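Long-range contacts in SusD homolog (Bacteroides ovatus, PDB 4F53), which probably binds glycans, perhaps mucin O-glycans, at the outer membrane as a SusD/RagB-family lipoprotein with a TPR-like helical fold: residues 276-281 against 373-378; 282-287 against 323-328; 337-342 against 436-441; 380-385 against 414-419. All blocks are in the same frame, centred on the assembly; numbering follows the deposited sequence.

The four contacts cluster at the C-terminal part of helix 423-438 in this helix-rich, TPR-like fold: contact 3 includes it, and residues of the other three touch it. Contact 3 packs that helix against helix 337-349, its centre about 10 Å from that of the chain; the centres of the others lie about 20 to 25 Å out. Along the chain, contact 2 falls within the span joined by contact 1, contact 4 within that of contact 3, and contacts 1 and 3 interleave. Contact 1 touches each of the others, centres about 14 or 15 Å apart, whereas contacts 2 and 4 stay about 9 Å apart at their nearest atoms. Segments far apart in sequence converge beside one helix end.

Contact 1. Residues 276-281 against 373-378; sequences DPRREA and NGITSG
The guanidinium of Arg278 has the carboxylate of Asp276 at its edge and in its plane, gripped side-on by NE and NH2, while the amide plane of Asn373 is turned about 70° from it. This salt bridge belongs to a type I beta turn, Asp276 to Arg279, that leads into helix 279-282 and lies against the loop leaving helix 358-372. The bond from Arg278 NE to Asp276 OD1 is 2.8 Å long and almost straight, on the syn lone pair; Arg278 NH2 closes the salt bridge to OD2. With its anti lone pair, OD1 also takes the backbone N of Arg278 as a capping bond, so one oxygen grips both the backbone and the side chain of Arg278. A bend at chi3 (-73°) brings the guanidinium back to Asp276, and NH1 and NH2 also bond to Ser369 OG and Gln433 OE1.

The aliphatic part of Arg278 serves the other segment. Its CG meets Ile375 CD1 at 3.5 Å, the two side chains crossing at about a right angle; Pro277 CB lies farther off, 4.2 Å from Ile375 CD1. Ile375 belongs to the Schellman motif that ends helix 358-372, its N bonded to Phe370 O, with Gly374 at C-prime. Asn373 ND2 bonds back to Ser369 O and lies near Arg278 CD. Farther along, the methyl of Ala281 packs on Asn373, its CB 3.8 Å from Asn373 CB.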
loop_
_atom_site.group_PDB
_atom_site.type_symbol
_atom_site.label_atom_id
_atom_site.label_comp_id
_atom_site.label_asym_id
_atom_site.label_seq_id
_atom_site.Cartn_x
_atom_site.Cartn_y
_atom_site.Cartn_z
ATOM N N ASP A 276 13.931 -9.549 -14.202
ATOM C CA ASP A 276 13.456 -10.024 -12.920
ATOM C C ASP A 276 12.721 -11.371 -13.022
ATOM O O ASP A 276 11.698 -11.473 -13.715
ATOM C CB ASP A 276 12.573 -8.953 -12.288
ATOM C CG ASP A 276 12.507 -9.000 -10.782
ATOM O OD1 ASP A 276 12.278 -10.094 -10.233
ATOM O OD2 ASP A 276 12.642 -7.939 -10.154
ATOM N N PRO A 277 13.216 -12.407 -12.298
ATOM C CA PRO A 277 12.501 -13.706 -12.285
ATOM C C PRO A 277 11.182 -13.668 -11.496
ATOM O O PRO A 277 10.432 -14.632 -11.551
ATOM C CB PRO A 277 13.504 -14.683 -11.647
ATOM C CG PRO A 277 14.405 -13.855 -10.869
ATOM C CD PRO A 277 14.441 -12.454 -11.470
ATOM N N ARG A 278 10.869 -12.570 -10.809
ATOM C CA ARG A 278 9.572 -12.436 -10.117
ATOM C C ARG A 278 8.491 -12.092 -11.119
ATOM O O ARG A 278 7.335 -12.089 -10.747
ATOM C CB ARG A 278 9.605 -11.397 -8.984
ATOM C CG ARG A 278 10.461 -11.836 -7.807
ATOM C CD ARG A 278 10.733 -10.679 -6.910
ATOM N NE ARG A 278 11.687 -9.754 -7.517
ATOM C CZ ARG A 278 12.283 -8.781 -6.852
ATOM N NH1 ARG A 278 12.042 -8.610 -5.562
ATOM N NH2 ARG A 278 13.149 -7.987 -7.463
ATOM N N ARG A 279 8.844 -11.832 -12.394
ATOM C CA ARG A 279 7.835 -11.553 -13.439
ATOM C C ARG A 279 6.873 -12.716 -13.562
ATOM O O ARG A 279 5.657 -12.497 -13.472
ATOM C CB ARG A 279 8.456 -11.238 -14.806
ATOM C CG ARG A 279 8.956 -9.796 -14.873
ATOM C CD ARG A 279 9.764 -9.544 -16.143
ATOM N NE ARG A 279 10.879 -10.490 -16.247
ATOM C CZ ARG A 279 11.670 -10.601 -17.308
ATOM N NH1 ARG A 279 11.474 -9.836 -18.375
ATOM N NH2 ARG A 279 12.658 -11.483 -17.314
ATOM N N GLU A 280 7.427 -13.955 -13.663
ATOM C CA GLU A 280 6.652 -15.186 -13.755
ATOM C C GLU A 280 5.897 -15.447 -12.446
ATOM O O GLU A 280 4.858 -16.084 -12.489
ATOM C CB GLU A 280 7.523 -16.399 -14.177
ATOM C CG GLU A 280 8.598 -16.821 -13.174
ATOM C CD GLU A 280 9.946 -17.349 -13.670
ATOM O OE1 GLU A 280 9.974 -18.030 -14.724
ATOM O OE2 GLU A 280 10.962 -17.150 -12.954
ATOM N N ALA A 281 6.354 -14.911 -11.302
ATOM C CA ALA A 281 5.586 -15.151 -10.084
ATOM C C ALA A 281 4.391 -14.192 -9.968
ATOM O O ALA A 281 3.378 -14.553 -9.384
ATOM C CB ALA A 281 6.476 -15.048 -8.857
ATOM N N ASN A 373 8.329 -15.530 -3.212
ATOM C CA ASN A 373 7.746 -15.779 -4.524
ATOM C C ASN A 373 8.173 -17.113 -5.099
ATOM O O ASN A 373 7.932 -17.367 -6.281
ATOM C CB ASN A 373 8.087 -14.614 -5.458
ATOM C CG ASN A 373 7.300 -13.369 -5.090
ATOM O OD1 ASN A 373 6.083 -13.313 -5.229
ATOM N ND2 ASN A 373 7.946 -12.380 -4.513
ATOM N N GLY A 374 8.730 -17.979 -4.237
ATOM C CA GLY A 374 9.140 -19.336 -4.576
ATOM C C GLY A 374 10.287 -19.440 -5.550
ATOM O O GLY A 374 10.431 -20.475 -6.189
ATOM N N ILE A 375 11.125 -18.391 -5.669
ATOM C CA ILE A 375 12.262 -18.435 -6.588
ATOM C C ILE A 375 13.460 -19.024 -5.845
ATOM O O ILE A 375 13.952 -18.448 -4.887
ATOM C CB ILE A 375 12.535 -17.055 -7.234
ATOM C CG1 ILE A 375 11.269 -16.571 -7.948
ATOM C CG2 ILE A 375 13.737 -17.133 -8.196
ATOM C CD1 ILE A 375 11.253 -15.236 -8.165
ATOM N N THR A 376 13.916 -20.180 -6.299
ATOM C CA THR A 376 14.972 -20.957 -5.649
ATOM C C THR A 376 16.370 -20.740 -6.262
ATOM O O THR A 376 17.362 -21.103 -5.622
ATOM C CB THR A 376 14.587 -22.435 -5.659
ATOM O OG1 THR A 376 14.218 -22.805 -6.998
ATOM C CG2 THR A 376 13.426 -22.738 -4.693
ATOM N N SER A 377 16.462 -20.121 -7.457
ATOM C CA SER A 377 17.765 -19.860 -8.077
ATOM C C SER A 377 17.830 -18.471 -8.764
ATOM O O SER A 377 16.792 -17.877 -9.101
ATOM C CB SER A 377 18.121 -20.968 -9.070
ATOM O OG SER A 377 17.482 -20.793 -10.325
ATOM N N GLY A 378 19.066 -18.001 -8.966
ATOM C CA GLY A 378 19.375 -16.765 -9.680
ATOM C C GLY A 378 19.385 -15.456 -8.909
ATOM O O GLY A 378 19.402 -14.395 -9.536
#

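Contact 2. Residues 282-287 against 323-328; sequences YYDKST and CMKVTT
Lys325, Asp284 and Cys323 carry most of this contact, in which two irregular segments join through a single antiparallel beta bridge, with Tyr283 and Met324 as its non-hydrogen-bonded pair. The two backbone bonds flanking the bridge set the register. Lys325 N donates to Tyr282 O at 2.9 Å, nearly straight at 175°, but approaches from above the carbonyl plane. Asp284 N reaches Cys323 O at the same length, 2.9 Å, this time in the plane of the acceptor. The bridge thus ties the end of helix 279-282 to the loop that runs toward strand 332-335.

Lys325 turns its side chain toward the opposing segment. CG is anti to the backbone N, and the chain bends at chi3 (-76°); the side chains of Lys325 and Asp284 cross at about a right angle, and CE comes within 3.1 Å of Asp284 OD1 and also close to Tyr283 O. The ammonium forms a long salt bridge with that carboxylate oxygen, NZ to OD1 3.4 Å, and has a weak second bond to Glu280 O. Lys325 is exposed and Asp284 partly so, which puts the charge pair toward solvent.

Cys323 contributes mainly its carbonyl, which is approached by Tyr283 CB as well as by Asp284 N; its side chain packs on Met255. The side chain of selenomethionine Met324 leaves the backbone away from the other segment and touches Trp251 and Met255 of helix 250-257. Water extends the pairing: one molecule donates both to Asp284 OD2, at 2.5 Å, and to Met324 O, at 2.7 Å.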
loop_
_atom_site.group_PDB
_atom_site.type_symbol
_atom_site.label_atom_id
_atom_site.label_comp_id
_atom_site.label_asym_id
_atom_site.label_seq_id
_atom_site.Cartn_x
_atom_site.Cartn_y
_atom_site.Cartn_z
ATOM N N TYR A 282 4.499 -12.982 -10.530
ATOM C CA TYR A 282 3.500 -11.904 -10.406
ATOM C C TYR A 282 2.463 -11.876 -11.504
ATOM O O TYR A 282 1.296 -11.584 -11.240
ATOM C CB TYR A 282 4.198 -10.531 -10.432
ATOM C CG TYR A 282 5.029 -10.162 -9.228
ATOM C CD1 TYR A 282 5.180 -11.045 -8.157
ATOM C CD2 TYR A 282 5.620 -8.908 -9.126
ATOM C CE1 TYR A 282 5.875 -10.674 -7.007
ATOM C CE2 TYR A 282 6.326 -8.533 -7.984
ATOM C CZ TYR A 282 6.457 -9.424 -6.933
ATOM O OH TYR A 282 7.162 -9.079 -5.818
ATOM N N TYR A 283 2.891 -12.069 -12.754
ATOM C CA TYR A 283 1.945 -11.904 -13.832
ATOM C C TYR A 283 2.305 -12.730 -15.044
ATOM O O TYR A 283 3.328 -13.400 -15.060
ATOM C CB TYR A 283 1.833 -10.392 -14.204
ATOM C CG TYR A 283 3.143 -9.622 -14.257
ATOM C CD1 TYR A 283 4.032 -9.789 -15.316
ATOM C CD2 TYR A 283 3.477 -8.704 -13.263
ATOM C CE1 TYR A 283 5.230 -9.080 -15.372
ATOM C CE2 TYR A 283 4.681 -8.008 -13.298
ATOM C CZ TYR A 283 5.542 -8.181 -14.368
ATOM O OH TYR A 283 6.684 -7.436 -14.464
ATOM N N ASP A 284 1.451 -12.666 -16.074
ATOM C CA ASP A 284 1.624 -13.410 -17.307
ATOM C C ASP A 284 2.043 -12.519 -18.455
ATOM O O ASP A 284 1.916 -11.305 -18.386
ATOM C CB ASP A 284 0.300 -14.102 -17.677
ATOM C CG ASP A 284 -0.029 -15.333 -16.854
ATOM O OD1 ASP A 284 0.848 -16.193 -16.707
ATOM O OD2 ASP A 284 -1.206 -15.494 -16.476
ATOM N N LYS A 285 2.500 -13.141 -19.544
ATOM C CA LYS A 285 2.807 -12.424 -20.774
ATOM C C LYS A 285 1.475 -11.958 -21.394
ATOM O O LYS A 285 0.386 -12.442 -21.035
ATOM C CB LYS A 285 3.622 -13.296 -21.740
ATOM C CG LYS A 285 4.999 -13.641 -21.184
ATOM C CD LYS A 285 5.951 -14.055 -22.269
ATOM C CE LYS A 285 7.243 -14.563 -21.678
ATOM N NZ LYS A 285 8.151 -15.095 -22.724
ATOM N N SER A 286 1.569 -10.968 -22.256
ATOM C CA SER A 286 0.437 -10.368 -22.960
ATOM C C SER A 286 -0.323 -11.415 -23.807
ATOM O O SER A 286 0.239 -12.447 -24.159
ATOM C CB SER A 286 0.937 -9.227 -23.835
ATOM O OG SER A 286 1.879 -9.715 -24.777
ATOM N N THR A 287 -1.613 -11.160 -24.093
ATOM C CA THR A 287 -2.474 -12.067 -24.860
ATOM C C THR A 287 -3.171 -11.259 -25.980
ATOM O O THR A 287 -4.388 -11.378 -26.185
ATOM C CB THR A 287 -3.494 -12.751 -23.904
ATOM O OG1 THR A 287 -4.319 -11.734 -23.348
ATOM C CG2 THR A 287 -2.838 -13.536 -22.756
ATOM N N CYS A 323 -1.490 -9.562 -17.311
ATOM C CA CYS A 323 -2.479 -9.755 -16.260
ATOM C C CYS A 323 -1.836 -10.473 -15.081
ATOM O O CYS A 323 -1.018 -11.379 -15.270
ATOM C CB CYS A 323 -3.656 -10.551 -16.820
ATOM S SG CYS A 323 -5.058 -10.710 -15.683
HETATM N N MSE A 324 -2.246 -10.091 -13.855
HETATM C CA MSE A 324 -1.755 -10.713 -12.617
HETATM C C MSE A 324 -2.006 -12.205 -12.647
HETATM O O MSE A 324 -3.035 -12.648 -13.166
HETATM C CB MSE A 324 -2.468 -10.074 -11.409
HETATM C CG MSE A 324 -1.953 -10.486 -10.038
HETATM SE SE MSE A 324 -2.881 -9.403 -8.683
HETATM C CE MSE A 324 -2.241 -10.305 -7.072
ATOM N N LYS A 325 -1.049 -12.975 -12.118
ATOM C CA LYS A 325 -1.161 -14.430 -11.943
ATOM C C LYS A 325 -1.846 -14.593 -10.608
ATOM O O LYS A 325 -1.271 -14.205 -9.589
ATOM C CB LYS A 325 0.235 -15.093 -11.987
ATOM C CG LYS A 325 0.229 -16.515 -12.512
ATOM C CD LYS A 325 1.638 -17.062 -12.741
ATOM C CE LYS A 325 2.267 -16.490 -13.994
ATOM N NZ LYS A 325 3.255 -17.427 -14.612
ATOM N N VAL A 326 -3.116 -15.005 -10.592
ATOM C CA VAL A 326 -3.864 -15.051 -9.317
ATOM C C VAL A 326 -5.031 -16.005 -9.413
ATOM O O VAL A 326 -5.691 -16.053 -10.454
ATOM C CB VAL A 326 -4.324 -13.607 -8.879
ATOM C CG1 VAL A 326 -5.215 -12.925 -9.928
ATOM C CG2 VAL A 326 -4.963 -13.578 -7.480
ATOM N N THR A 327 -5.285 -16.765 -8.332
ATOM C CA THR A 327 -6.453 -17.644 -8.214
ATOM C C THR A 327 -7.321 -17.177 -7.023
ATOM O O THR A 327 -6.866 -16.396 -6.184
ATOM C CB THR A 327 -6.108 -19.131 -8.103
ATOM O OG1 THR A 327 -5.650 -19.429 -6.800
ATOM C CG2 THR A 327 -5.146 -19.600 -9.156
ATOM N N THR A 328 -8.563 -17.668 -6.957
ATOM C CA THR A 328 -9.498 -17.320 -5.896
ATOM C C THR A 328 -8.987 -17.758 -4.506
ATOM O O THR A 328 -9.338 -17.149 -3.508
ATOM C CB THR A 328 -10.868 -17.942 -6.161
ATOM O OG1 THR A 328 -10.742 -19.353 -6.226
ATOM C CG2 THR A 328 -11.545 -17.402 -7.417
HETATM O O HOH W 1 0.568 -12.344 -8.254
HETATM O O HOH W 2 -3.135 -14.383 -15.295
HETATM O O HOH W 3 -1.631 -11.824 -19.428
#

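Contact 3. Residues 337-342 against 436-441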
loop_
_atom_site.group_PDB
_atom_site.type_symbol
_atom_site.label_atom_id
_atom_site.label_comp_id
_atom_site.label_asym_id
_atom_site.label_seq_id
_atom_site.Cartn_x
_atom_site.Cartn_y
_atom_site.Cartn_z
ATOM N N ALA A 337 7.759 -9.745 5.019
ATOM C CA ALA A 337 9.038 -9.696 5.757
ATOM C C ALA A 337 10.088 -8.955 4.931
ATOM O O ALA A 337 10.903 -8.271 5.510
ATOM C CB ALA A 337 9.532 -11.111 6.091
ATOM N N SER A 338 10.045 -9.050 3.586
ATOM C CA SER A 338 10.992 -8.332 2.722
ATOM C C SER A 338 10.895 -6.794 2.935
ATOM O O SER A 338 11.927 -6.128 2.909
ATOM C CB SER A 338 10.792 -8.703 1.253
ATOM O OG SER A 338 9.535 -8.243 0.797
ATOM N N GLU A 339 9.690 -6.256 3.236
ATOM C CA GLU A 339 9.467 -4.815 3.529
ATOM C C GLU A 339 10.295 -4.375 4.770
ATOM O O GLU A 339 10.933 -3.335 4.738
ATOM C CB GLU A 339 7.967 -4.532 3.751
ATOM C CG GLU A 339 7.647 -3.065 4.036
ATOM C CD GLU A 339 6.255 -2.725 4.551
ATOM O OE1 GLU A 339 5.261 -3.357 4.119
ATOM O OE2 GLU A 339 6.158 -1.780 5.364
ATOM N N VAL A 340 10.344 -5.221 5.800
ATOM C CA VAL A 340 11.067 -4.991 7.044
ATOM C C VAL A 340 12.574 -4.928 6.779
ATOM O O VAL A 340 13.251 -4.053 7.317
ATOM C CB VAL A 340 10.698 -6.080 8.094
ATOM C CG1 VAL A 340 11.572 -5.960 9.341
ATOM C CG2 VAL A 340 9.211 -5.994 8.452
ATOM N N ALA A 341 13.094 -5.821 5.928
ATOM C CA ALA A 341 14.513 -5.790 5.580
ATOM C C ALA A 341 14.859 -4.466 4.832
ATOM O O ALA A 341 15.889 -3.838 5.129
ATOM C CB ALA A 341 14.885 -7.011 4.759
ATOM N N PHE A 342 13.962 -3.996 3.954
ATOM C CA PHE A 342 14.157 -2.735 3.227
ATOM C C PHE A 342 14.002 -1.526 4.150
ATOM O O PHE A 342 14.716 -0.538 3.977
ATOM C CB PHE A 342 13.227 -2.631 2.013
ATOM C CG PHE A 342 13.617 -3.589 0.907
ATOM C CD1 PHE A 342 14.853 -3.475 0.265
ATOM C CD2 PHE A 342 12.718 -4.559 0.450
ATOM C CE1 PHE A 342 15.197 -4.345 -0.773
ATOM C CE2 PHE A 342 13.060 -5.405 -0.608
ATOM C CZ PHE A 342 14.288 -5.279 -1.219
ATOM N N ILE A 436 9.113 -3.204 -5.888
ATOM C CA ILE A 436 8.965 -4.467 -6.626
ATOM C C ILE A 436 8.514 -5.567 -5.658
ATOM O O ILE A 436 7.513 -6.239 -5.918
ATOM C CB ILE A 436 10.264 -4.898 -7.384
ATOM C CG1 ILE A 436 10.646 -3.879 -8.494
ATOM C CG2 ILE A 436 10.101 -6.309 -7.977
ATOM C CD1 ILE A 436 12.078 -3.988 -9.007
ATOM N N ALA A 437 9.207 -5.708 -4.518
ATOM C CA ALA A 437 8.902 -6.743 -3.537
ATOM C C ALA A 437 7.507 -6.599 -2.883
ATOM O O ALA A 437 6.929 -7.611 -2.502
ATOM C CB ALA A 437 9.969 -6.769 -2.454
ATOM N N ASN A 438 6.989 -5.375 -2.733
ATOM C CA ASN A 438 5.729 -5.140 -2.023
ATOM C C ASN A 438 4.503 -5.273 -2.884
ATOM O O ASN A 438 3.393 -5.191 -2.356
ATOM C CB ASN A 438 5.709 -3.794 -1.294
ATOM C CG ASN A 438 5.630 -3.953 0.196
ATOM O OD1 ASN A 438 5.441 -5.055 0.705
ATOM N ND2 ASN A 438 5.787 -2.861 0.936
ATOM N N PHE A 439 4.660 -5.566 -4.173
ATOM C CA PHE A 439 3.496 -5.850 -4.998
ATOM C C PHE A 439 2.688 -7.016 -4.337
ATOM O O PHE A 439 3.326 -7.953 -3.876
ATOM C CB PHE A 439 3.953 -6.234 -6.413
ATOM C CG PHE A 439 2.822 -6.680 -7.319
ATOM C CD1 PHE A 439 2.096 -5.753 -8.059
ATOM C CD2 PHE A 439 2.484 -8.025 -7.424
ATOM C CE1 PHE A 439 1.049 -6.166 -8.894
ATOM C CE2 PHE A 439 1.428 -8.436 -8.249
ATOM C CZ PHE A 439 0.722 -7.510 -8.981
ATOM N N PRO A 440 1.327 -7.006 -4.256
ATOM C CA PRO A 440 0.364 -6.009 -4.770
ATOM C C PRO A 440 -0.127 -4.987 -3.705
ATOM O O PRO A 440 -1.231 -4.455 -3.831
ATOM C CB PRO A 440 -0.793 -6.921 -5.248
ATOM C CG PRO A 440 -0.829 -8.033 -4.221
ATOM C CD PRO A 440 0.607 -8.158 -3.669
ATOM N N ASN A 441 0.681 -4.719 -2.667
ATOM C CA ASN A 441 0.339 -3.803 -1.570
ATOM C C ASN A 441 0.506 -2.341 -1.987
ATOM O O ASN A 441 1.449 -1.673 -1.550
ATOM C CB ASN A 441 1.171 -4.095 -0.304
ATOM C CG ASN A 441 0.645 -3.380 0.936
ATOM O OD1 ASN A 441 -0.329 -2.595 0.891
ATOM N ND2 ASN A 441 1.268 -3.638 2.073
HETATM O O HOH W 4 4.102 -5.419 2.969
#
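This is a buried helix-helix contact in the interior of the TPR-like fold, where the N-terminal part of helix 337-349 meets the C-terminal part of helix 423-438. The helices approach closely, with the CA atoms of Ser338 and Ala437 6.8 Å apart, and the Ala437 methyl touches both Ser338 OG and Phe342 CE2, the latter at 3.8 Å. Ser338 OG itself bonds to Glu372.

The polar half lies beside this patch. Glu339 extends with CG anti to the backbone N (chi1 -179°), crossing Asn438 obliquely, its carboxylate turned 77° from the amide. Asn438 ND2 donates to Glu339 OE1 at 3.3 Å, straight and in its own amide plane, yet it meets the oxygen from above the carboxylate plane. A water donates to the same OE1, at 2.6 Å, and to Asn438 OD1, so the water holds the OD1 end of the amide while Glu339 OE1 holds ND2. Glu339 OE2 is paired with Arg203, a charge that probably helps keep the buried carboxylate ionised.

Around this core, helix 358-372 packs against Ala341, Phe342 and Ala437, helix 442-452 closes over Asn438 through Glu444 and Ser445, and Arg336, just after strand 332-335, bonds to Phe439 O.

Contact 4. Residues 380-385 against 414-419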
loop_
_atom_site.group_PDB
_atom_site.type_symbol
_atom_site.label_atom_id
_atom_site.label_comp_id
_atom_site.label_asym_id
_atom_site.label_seq_id
_atom_site.Cartn_x
_atom_site.Cartn_y
_atom_site.Cartn_z
ATOM N N GLU A 380 21.837 -14.317 -6.864
ATOM C CA GLU A 380 23.204 -13.789 -6.951
ATOM C C GLU A 380 23.431 -13.067 -8.288
ATOM O O GLU A 380 24.077 -12.025 -8.299
ATOM C CB GLU A 380 24.251 -14.894 -6.735
ATOM C CG GLU A 380 24.067 -15.694 -5.448
ATOM C CD GLU A 380 23.130 -16.900 -5.501
ATOM O OE1 GLU A 380 22.565 -17.206 -6.583
ATOM O OE2 GLU A 380 22.963 -17.542 -4.438
ATOM N N ASN A 381 22.873 -13.577 -9.393
ATOM C CA ASN A 381 22.996 -12.907 -10.694
ATOM C C ASN A 381 22.119 -11.675 -10.710
ATOM O O ASN A 381 22.508 -10.665 -11.276
ATOM C CB ASN A 381 22.657 -13.822 -11.887
ATOM C CG ASN A 381 23.565 -15.010 -12.039
ATOM O OD1 ASN A 381 24.799 -14.900 -12.049
ATOM N ND2 ASN A 381 22.966 -16.177 -12.197
ATOM N N TYR A 382 20.947 -11.746 -10.088
ATOM C CA TYR A 382 20.037 -10.607 -10.019
ATOM C C TYR A 382 20.686 -9.464 -9.226
ATOM O O TYR A 382 20.674 -8.326 -9.695
ATOM C CB TYR A 382 18.689 -11.007 -9.417
ATOM C CG TYR A 382 17.698 -9.861 -9.415
ATOM C CD1 TYR A 382 16.970 -9.537 -10.561
ATOM C CD2 TYR A 382 17.499 -9.082 -8.270
ATOM C CE1 TYR A 382 16.069 -8.472 -10.567
ATOM C CE2 TYR A 382 16.578 -8.035 -8.256
ATOM C CZ TYR A 382 15.869 -7.727 -9.408
ATOM O OH TYR A 382 14.984 -6.661 -9.400
ATOM N N LEU A 383 21.303 -9.779 -8.060
ATOM C CA LEU A 383 21.978 -8.820 -7.174
ATOM C C LEU A 383 23.121 -8.065 -7.874
ATOM O O LEU A 383 23.409 -6.935 -7.504
ATOM C CB LEU A 383 22.515 -9.536 -5.922
ATOM C CG LEU A 383 21.454 -10.014 -4.891
ATOM C CD1 LEU A 383 22.100 -10.859 -3.787
ATOM C CD2 LEU A 383 20.702 -8.850 -4.286
ATOM N N ALA A 384 23.730 -8.658 -8.901
ATOM C CA ALA A 384 24.830 -8.079 -9.681
ATOM C C ALA A 384 24.341 -7.351 -10.951
ATOM O O ALA A 384 25.146 -6.756 -11.661
ATOM C CB ALA A 384 25.810 -9.186 -10.067
ATOM N N SER A 385 23.048 -7.406 -11.238
ATOM C CA SER A 385 22.409 -6.826 -12.428
ATOM C C SER A 385 22.616 -5.302 -12.492
ATOM O O SER A 385 22.452 -4.607 -11.477
ATOM C CB SER A 385 20.913 -7.178 -12.457
ATOM O OG SER A 385 20.157 -6.405 -13.381
ATOM N N VAL A 414 18.342 4.159 -11.907
ATOM C CA VAL A 414 18.381 3.180 -10.821
ATOM C C VAL A 414 18.479 1.754 -11.404
ATOM O O VAL A 414 17.782 1.395 -12.358
ATOM C CB VAL A 414 17.187 3.328 -9.807
ATOM C CG1 VAL A 414 15.850 2.874 -10.400
ATOM C CG2 VAL A 414 17.465 2.597 -8.496
ATOM N N THR A 415 19.380 0.970 -10.832
ATOM C CA THR A 415 19.553 -0.418 -11.190
ATOM C C THR A 415 19.666 -1.224 -9.884
ATOM O O THR A 415 19.459 -0.667 -8.797
ATOM C CB THR A 415 20.663 -0.638 -12.225
ATOM O OG1 THR A 415 20.558 -2.011 -12.643
ATOM C CG2 THR A 415 22.072 -0.286 -11.699
ATOM N N VAL A 416 19.900 -2.546 -10.000
ATOM C CA VAL A 416 19.911 -3.464 -8.868
ATOM C C VAL A 416 21.231 -3.421 -8.074
ATOM O O VAL A 416 21.180 -3.194 -6.861
ATOM C CB VAL A 416 19.568 -4.915 -9.292
ATOM C CG1 VAL A 416 19.427 -5.821 -8.068
ATOM C CG2 VAL A 416 18.301 -4.948 -10.146
ATOM N N ALA A 417 22.383 -3.696 -8.743
ATOM C CA ALA A 417 23.705 -3.786 -8.097
ATOM C C ALA A 417 23.928 -2.593 -7.149
ATOM O O ALA A 417 23.875 -1.438 -7.581
ATOM C CB ALA A 417 24.809 -3.889 -9.136
ATOM N N TRP A 418 24.034 -2.895 -5.837
ATOM C CA TRP A 418 24.239 -1.913 -4.774
ATOM C C TRP A 418 25.488 -1.064 -5.062
ATOM O O TRP A 418 26.585 -1.605 -5.155
ATOM C CB TRP A 418 24.386 -2.627 -3.424
ATOM C CG TRP A 418 24.627 -1.669 -2.301
ATOM C CD1 TRP A 418 25.834 -1.302 -1.776
ATOM C CD2 TRP A 418 23.637 -0.886 -1.624
ATOM N NE1 TRP A 418 25.654 -0.387 -0.773
ATOM C CE2 TRP A 418 24.317 -0.089 -0.672
ATOM C CE3 TRP A 418 22.235 -0.771 -1.735
ATOM C CZ2 TRP A 418 23.641 0.759 0.209
ATOM C CZ3 TRP A 418 21.565 0.104 -0.889
ATOM C CH2 TRP A 418 22.267 0.847 0.081
ATOM N N SER A 419 25.330 0.252 -5.189
ATOM C CA SER A 419 26.495 1.076 -5.495
ATOM C C SER A 419 27.064 1.777 -4.252
ATOM O O SER A 419 28.245 2.138 -4.237
ATOM C CB SER A 419 26.157 2.108 -6.568
ATOM O OG SER A 419 25.030 2.859 -6.167
HETATM O O HOH W 5 23.390 -5.616 -4.906
#
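Tyr382, in the short helix 379-383, is the first residue of its segment to meet the loop 414-419. With CG anti to the backbone N (chi1 -176°), the side chain crosses that of Val416 at about a right angle and meets both its methyls. Val416 CG2 stands over one face in a CH-pi contact, 4.2 Å from the ring centroid, while CG1 lies 3.6 Å from Tyr382 CE2 and also touches the backbone carbonyl of Tyr382. The phenol oxygen reaches beyond the contact to Gln433 of helix 423-438, with a weak bond to Asp276.

Leu383 directs its side chain away, onto Ile366 and Arg367 of helix 358-372, and engages the loop through its carbonyl. Ala417 CA makes a CH...O contact with Leu383 O at 3.2 Å, and a water that donates to this oxygen accepts from Trp418 N, spanning a gap too wide for a direct bond.

Ala384 adds little more than its carbonyl oxygen, near the Ala417 methyl. At Ser385 the chain has left the helix, and its carbonyl is the direct polar link: Ala417 N donates to Ser385 O at 2.9 Å, nearly along the C=O axis. The serine CB and OG lie near Val416 CG2, and Thr415 OG1, 3.4 Å from Ser385 O, bonds instead to Gly387 O.

Backbone carbonyls at and just beyond the helix end thus hold the loop by one direct and one water-mediated bond, whereas the side chains meet through apolar contact, with Val416 CG2 over the Tyr382 face and CG1 beside CE2.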